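Local atomic coordinates of alanine racemase 1 (Caldanaerobacter subterraneus subsp. tengcongensis MB4, PDB entry 4Y2W), a protein that belongs to the alanine racemase family, pairing an N-terminal TIM-barrel domain with a C-terminal beta-rich domain in a two-chain assembly. Residues A[124-138]-A[158-170]. The protein carries 1 engineered substitution. Sequence-based numbering, arbitrary orientation.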
loop_
_atom_site.group_PDB
_atom_site.type_symbol
_atom_site.label_atom_id
_atom_site.label_comp_id
_atom_site.label_asym_id
_atom_site.label_seq_id
_atom_site.Cartn_x
_atom_site.Cartn_y
_atom_site.Cartn_z
ATOM N N LYS A 124 2.772 37.067 6.170
ATOM C CA LYS A 124 1.995 36.244 7.095
ATOM C C LYS A 124 2.935 35.750 8.189
ATOM O O LYS A 124 4.148 35.962 8.114
ATOM C CB LYS A 124 1.353 35.054 6.368
ATOM C CG LYS A 124 0.348 35.441 5.288
ATOM C CD LYS A 124 -0.210 34.234 4.541
ATOM C CE LYS A 124 -1.517 33.718 5.135
ATOM N NZ LYS A 124 -1.358 33.082 6.473
ATOM N N ARG A 125 2.375 35.097 9.203
ATOM C CA ARG A 125 3.164 34.579 10.315
ATOM C C ARG A 125 3.060 33.051 10.375
ATOM O O ARG A 125 1.964 32.502 10.472
ATOM C CB ARG A 125 2.706 35.207 11.633
ATOM C CG ARG A 125 2.485 36.717 11.564
ATOM C CD ARG A 125 3.028 37.441 12.789
ATOM N NE ARG A 125 2.370 37.046 14.034
ATOM C CZ ARG A 125 2.799 37.373 15.253
ATOM N NH1 ARG A 125 3.896 38.110 15.414
ATOM N NH2 ARG A 125 2.126 36.963 16.324
ATOM N N ALA A 126 4.207 32.376 10.316
ATOM C CA ALA A 126 4.251 30.911 10.260
ATOM C C ALA A 126 4.247 30.290 11.653
ATOM O O ALA A 126 5.231 30.389 12.390
ATOM C CB ALA A 126 5.477 30.445 9.484
ATOM N N LYS A 127 3.135 29.648 12.003
ATOM C CA LYS A 127 3.020 28.935 13.273
ATOM C C LYS A 127 4.013 27.775 13.307
ATOM O O LYS A 127 4.184 27.085 12.308
ATOM C CB LYS A 127 1.590 28.419 13.462
ATOM C CG LYS A 127 0.575 29.522 13.719
ATOM C CD LYS A 127 -0.857 29.003 13.775
ATOM C CE LYS A 127 -1.509 28.985 12.400
ATOM N NZ LYS A 127 -2.963 28.657 12.450
ATOM N N VAL A 128 4.689 27.583 14.440
ATOM C CA VAL A 128 5.643 26.479 14.592
ATOM C C VAL A 128 5.570 25.836 15.969
ATOM O O VAL A 128 5.299 26.505 16.966
ATOM C CB VAL A 128 7.108 26.912 14.344
ATOM C CG1 VAL A 128 7.322 27.292 12.888
ATOM C CG2 VAL A 128 7.509 28.055 15.265
ATOM N N HIS A 129 5.817 24.528 15.998
ATOM C CA HIS A 129 5.900 23.750 17.229
ATOM C C HIS A 129 7.311 23.192 17.343
ATOM O O HIS A 129 7.830 22.628 16.381
ATOM C CB HIS A 129 4.893 22.601 17.198
ATOM C CG HIS A 129 3.485 23.020 17.479
ATOM N ND1 HIS A 129 2.542 22.151 17.982
ATOM C CD2 HIS A 129 2.860 24.215 17.349
ATOM C CE1 HIS A 129 1.395 22.787 18.138
ATOM N NE2 HIS A 129 1.562 24.042 17.764
ATOM N N ILE A 130 7.907 23.298 18.506
ATOM C CA ILE A 130 9.266 22.849 18.686
ATOM C C ILE A 130 9.330 21.408 19.173
ATOM O O ILE A 130 8.684 21.060 20.124
ATOM C CB ILE A 130 10.004 23.806 19.634
ATOM C CG1 ILE A 130 9.971 25.220 19.089
ATOM C CG2 ILE A 130 11.435 23.402 19.810
ATOM C CD1 ILE A 130 10.453 25.362 17.671
ATOM N N LYS A 131 10.106 20.564 18.512
ATOM C CA LYS A 131 10.202 19.171 18.925
ATOM C C LYS A 131 11.403 18.936 19.773
ATOM O O LYS A 131 12.490 19.340 19.450
ATOM C CB LYS A 131 10.172 18.180 17.751
ATOM C CG LYS A 131 10.645 16.761 18.056
ATOM C CD LYS A 131 9.561 15.726 18.331
ATOM C CE LYS A 131 10.124 14.313 18.521
ATOM N NZ LYS A 131 9.708 13.200 17.611
ATOM N N ILE A 132 11.174 18.245 20.872
ATOM C CA ILE A 132 12.219 17.909 21.794
ATOM C C ILE A 132 12.440 16.412 21.853
ATOM O O ILE A 132 11.517 15.649 21.975
ATOM C CB ILE A 132 11.883 18.442 23.191
ATOM C CG1 ILE A 132 11.449 19.886 23.099
ATOM C CG2 ILE A 132 13.078 18.345 24.102
ATOM C CD1 ILE A 132 12.547 20.821 22.668
ATOM N N ASP A 133 13.689 16.002 21.781
ATOM C CA ASP A 133 14.022 14.587 21.872
ATOM C C ASP A 133 14.363 14.237 23.321
ATOM O O ASP A 133 15.462 14.525 23.798
ATOM C CB ASP A 133 15.193 14.269 20.945
ATOM C CG ASP A 133 15.342 12.790 20.676
ATOM O OD1 ASP A 133 15.028 11.976 21.576
ATOM O OD2 ASP A 133 15.778 12.442 19.554
ATOM N N THR A 134 13.414 13.616 24.015
ATOM C CA THR A 134 13.571 13.295 25.430
ATOM C C THR A 134 14.008 11.851 25.680
ATOM O O THR A 134 14.084 11.427 26.831
ATOM C CB THR A 134 12.259 13.552 26.201
ATOM O OG1 THR A 134 11.176 12.875 25.554
ATOM C CG2 THR A 134 11.953 15.038 26.256
ATOM N N GLY A 135 14.311 11.103 24.619
ATOM C CA GLY A 135 14.706 9.692 24.760
ATOM C C GLY A 135 14.562 8.823 23.516
ATOM O O GLY A 135 15.336 7.879 23.323
ATOM N N LEU A 136 13.572 9.139 22.680
ATOM C CA LEU A 136 13.257 8.357 21.480
ATOM C C LEU A 136 14.382 8.322 20.429
ATOM O O LEU A 136 14.466 7.377 19.637
ATOM C CB LEU A 136 11.963 8.892 20.850
ATOM C CG LEU A 136 11.382 8.196 19.615
ATOM C CD1 LEU A 136 10.962 6.763 19.909
ATOM C CD2 LEU A 136 10.200 8.994 19.084
ATOM N N GLY A 137 15.237 9.344 20.418
ATOM C CA GLY A 137 16.383 9.395 19.502
ATOM C C GLY A 137 16.021 9.566 18.033
ATOM O O GLY A 137 16.826 9.257 17.156
ATOM N N ARG A 138 14.823 10.080 17.763
ATOM C CA ARG A 138 14.292 10.152 16.403
ATOM C C ARG A 138 14.496 11.551 15.805
ATOM O O ARG A 138 15.412 11.741 15.000
ATOM C CB ARG A 138 12.824 9.722 16.404
ATOM C CG ARG A 138 12.160 9.658 15.042
ATOM C CD ARG A 138 10.789 9.006 15.152
ATOM N NE ARG A 138 9.782 9.904 15.718
ATOM C CZ ARG A 138 8.508 9.578 15.924
ATOM N NH1 ARG A 138 8.060 8.366 15.617
ATOM N NH2 ARG A 138 7.676 10.468 16.448
ATOM N N ARG A 158 9.749 37.934 14.624
ATOM C CA ARG A 158 8.379 38.404 14.383
ATOM C C ARG A 158 7.667 37.690 13.225
ATOM O O ARG A 158 6.437 37.701 13.151
ATOM C CB ARG A 158 8.364 39.924 14.151
ATOM C CG ARG A 158 9.035 40.390 12.864
ATOM C CD ARG A 158 9.265 41.895 12.876
ATOM N NE ARG A 158 9.961 42.371 11.678
ATOM C CZ ARG A 158 9.406 42.522 10.475
ATOM N NH1 ARG A 158 10.143 42.967 9.465
ATOM N NH2 ARG A 158 8.124 42.228 10.264
ATOM N N GLY A 159 8.438 37.081 12.325
ATOM C CA GLY A 159 7.873 36.302 11.227
ATOM C C GLY A 159 7.268 34.977 11.661
ATOM O O GLY A 159 6.453 34.402 10.938
ATOM N N LEU A 160 7.674 34.487 12.833
ATOM C CA LEU A 160 7.155 33.236 13.381
ATOM C C LEU A 160 6.160 33.484 14.503
ATOM O O LEU A 160 6.096 34.578 15.058
ATOM C CB LEU A 160 8.301 32.384 13.929
ATOM C CG LEU A 160 9.457 32.090 12.977
ATOM C CD1 LEU A 160 10.497 31.223 13.673
ATOM C CD2 LEU A 160 8.951 31.426 11.706
ATOM N N ILE A 161 5.378 32.453 14.810
ATOM C CA ILE A 161 4.595 32.389 16.037
ATOM C C ILE A 161 4.992 31.097 16.742
ATOM O O ILE A 161 4.804 30.004 16.205
ATOM C CB ILE A 161 3.073 32.373 15.783
ATOM C CG1 ILE A 161 2.654 33.535 14.876
ATOM C CG2 ILE A 161 2.316 32.445 17.106
ATOM C CD1 ILE A 161 1.202 33.476 14.440
ATOM N N LEU A 162 5.547 31.235 17.941
ATOM C CA LEU A 162 6.043 30.101 18.705
ATOM C C LEU A 162 4.905 29.520 19.555
ATOM O O LEU A 162 4.847 29.712 20.775
ATOM C CB LEU A 162 7.234 30.553 19.554
ATOM C CG LEU A 162 8.186 29.511 20.140
ATOM C CD1 LEU A 162 8.456 28.365 19.178
ATOM C CD2 LEU A 162 9.489 30.192 20.526
ATOM N N GLU A 163 4.008 28.800 18.881
ATOM C CA GLU A 163 2.753 28.329 19.471
ATOM C C GLU A 163 2.893 27.074 20.327
ATOM O O GLU A 163 2.258 26.970 21.377
ATOM C CB GLU A 163 1.734 28.051 18.365
ATOM C CG GLU A 163 0.339 27.709 18.863
ATOM C CD GLU A 163 -0.591 27.305 17.740
ATOM O OE1 GLU A 163 -0.350 26.252 17.116
ATOM O OE2 GLU A 163 -1.566 28.036 17.484
ATOM N N GLY A 164 3.693 26.112 19.876
ATOM C CA GLY A 164 3.779 24.823 20.558
ATOM C C GLY A 164 5.178 24.299 20.800
ATOM O O GLY A 164 6.159 24.787 20.234
ATOM N N ILE A 165 5.257 23.302 21.672
ATOM C CA ILE A 165 6.498 22.587 21.943
ATOM C C ILE A 165 6.120 21.175 22.376
ATOM O O ILE A 165 5.226 21.001 23.205
ATOM C CB ILE A 165 7.359 23.295 23.018
ATOM C CG1 ILE A 165 8.639 22.498 23.294
ATOM C CG2 ILE A 165 6.577 23.500 24.308
ATOM C CD1 ILE A 165 9.724 23.293 23.988
ATOM N N TYR A 166 6.773 20.168 21.802
ATOM C CA TYR A 166 6.383 18.789 22.075
ATOM C C TYR A 166 7.507 17.778 21.994
ATOM O O TYR A 166 8.600 18.070 21.504
ATOM C CB TYR A 166 5.235 18.372 21.151
ATOM C CG TYR A 166 5.598 18.174 19.694
ATOM C CD1 TYR A 166 5.843 19.259 18.861
ATOM C CD2 TYR A 166 5.673 16.895 19.143
ATOM C CE1 TYR A 166 6.163 19.077 17.524
ATOM C CE2 TYR A 166 5.993 16.702 17.811
ATOM C CZ TYR A 166 6.236 17.796 17.004
ATOM O OH TYR A 166 6.554 17.602 15.680
ATOM N N SER A 167 7.208 16.590 22.513
ATOM C CA SER A 167 8.113 15.448 22.492
ATOM C C SER A 167 7.282 14.180 22.267
ATOM O O SER A 167 6.074 14.260 22.027
ATOM C CB SER A 167 8.897 15.366 23.805
ATOM O OG SER A 167 9.968 14.444 23.708
ATOM N N HIS A 168 7.930 13.018 22.349
ATOM C CA HIS A 168 7.291 11.737 22.042
ATOM C C HIS A 168 7.858 10.633 22.936
ATOM O O HIS A 168 9.079 10.517 23.081
ATOM C CB HIS A 168 7.528 11.394 20.566
ATOM C CG HIS A 168 6.537 10.427 19.993
ATOM N ND1 HIS A 168 5.403 10.834 19.323
ATOM C CD2 HIS A 168 6.519 9.074 19.973
ATOM C CE1 HIS A 168 4.722 9.773 18.926
ATOM N NE2 HIS A 168 5.378 8.692 19.308
ATOM N N PHE A 169 6.974 9.830 23.532
ATOM C CA PHE A 169 7.393 8.740 24.419
ATOM C C PHE A 169 7.955 7.567 23.620
ATOM O O PHE A 169 7.369 7.163 22.615
ATOM C CB PHE A 169 6.225 8.247 25.287
ATOM C CG PHE A 169 5.808 9.213 26.362
ATOM C CD1 PHE A 169 6.710 9.624 27.338
ATOM C CD2 PHE A 169 4.507 9.696 26.416
ATOM C CE1 PHE A 169 6.327 10.508 28.332
ATOM C CE2 PHE A 169 4.118 10.579 27.411
ATOM C CZ PHE A 169 5.029 10.984 28.369
ATOM N N ALA A 170 9.075 7.014 24.085
ATOM C CA ALA A 170 9.748 5.907 23.402
ATOM C C ALA A 170 9.172 4.535 23.749
ATOM O O ALA A 170 9.202 3.631 22.916
ATOM C CB ALA A 170 11.237 5.930 23.704
#
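His-129 lies against the backbone of Gly-164 and reaches Glu-163 with its far edge. CB of His-129 sits beside the Tyr-166 ring, 3.8 Å from Tyr-166 CE1. With CG beside the backbone N (chi1 -78°), the imidazole turns one face to Gly-164, whose CA lies 3.5 Å from the ring centroid in a CH-pi contact; CD2 lies close to Gly-164 N. At the tip, His-129 NE2 donates to Glu-163 OE1 (3.0 Å), nearly in the ring plane and on the anti lone pair of that oxygen, with ring and carboxylate planes 71° apart. OE1 is also hydrogen-bonded to Tyr-62 OH, so two bonds grip it. These residues sit on neighbouring parallel strands, 126-131 and 160-166, joined by helix 144-155 in a right-handed beta-alpha-beta crossover of the TIM barrel. Backbone hydrogen bonds tie the strands, Tyr-166 N to Ile-130 O among them (2.7 Å); where Glu-163 is stepped over, Val-128 O takes two weak ones, from Glu-163 N and Gly-164 N. On the helix-facing side, Leu-162 CD1 packs on Ile-130 CG1 (3.5 Å). Further along, Ser-167 OG donates to Ile-132 O (2.6 Å) and accepts from Thr-134 OG1. Arg-138 and His-168 both touch the bound alanine; Arg-138 NH2 stands over the centre of the His-168 ring, 3.7 Å from His-168 ND1.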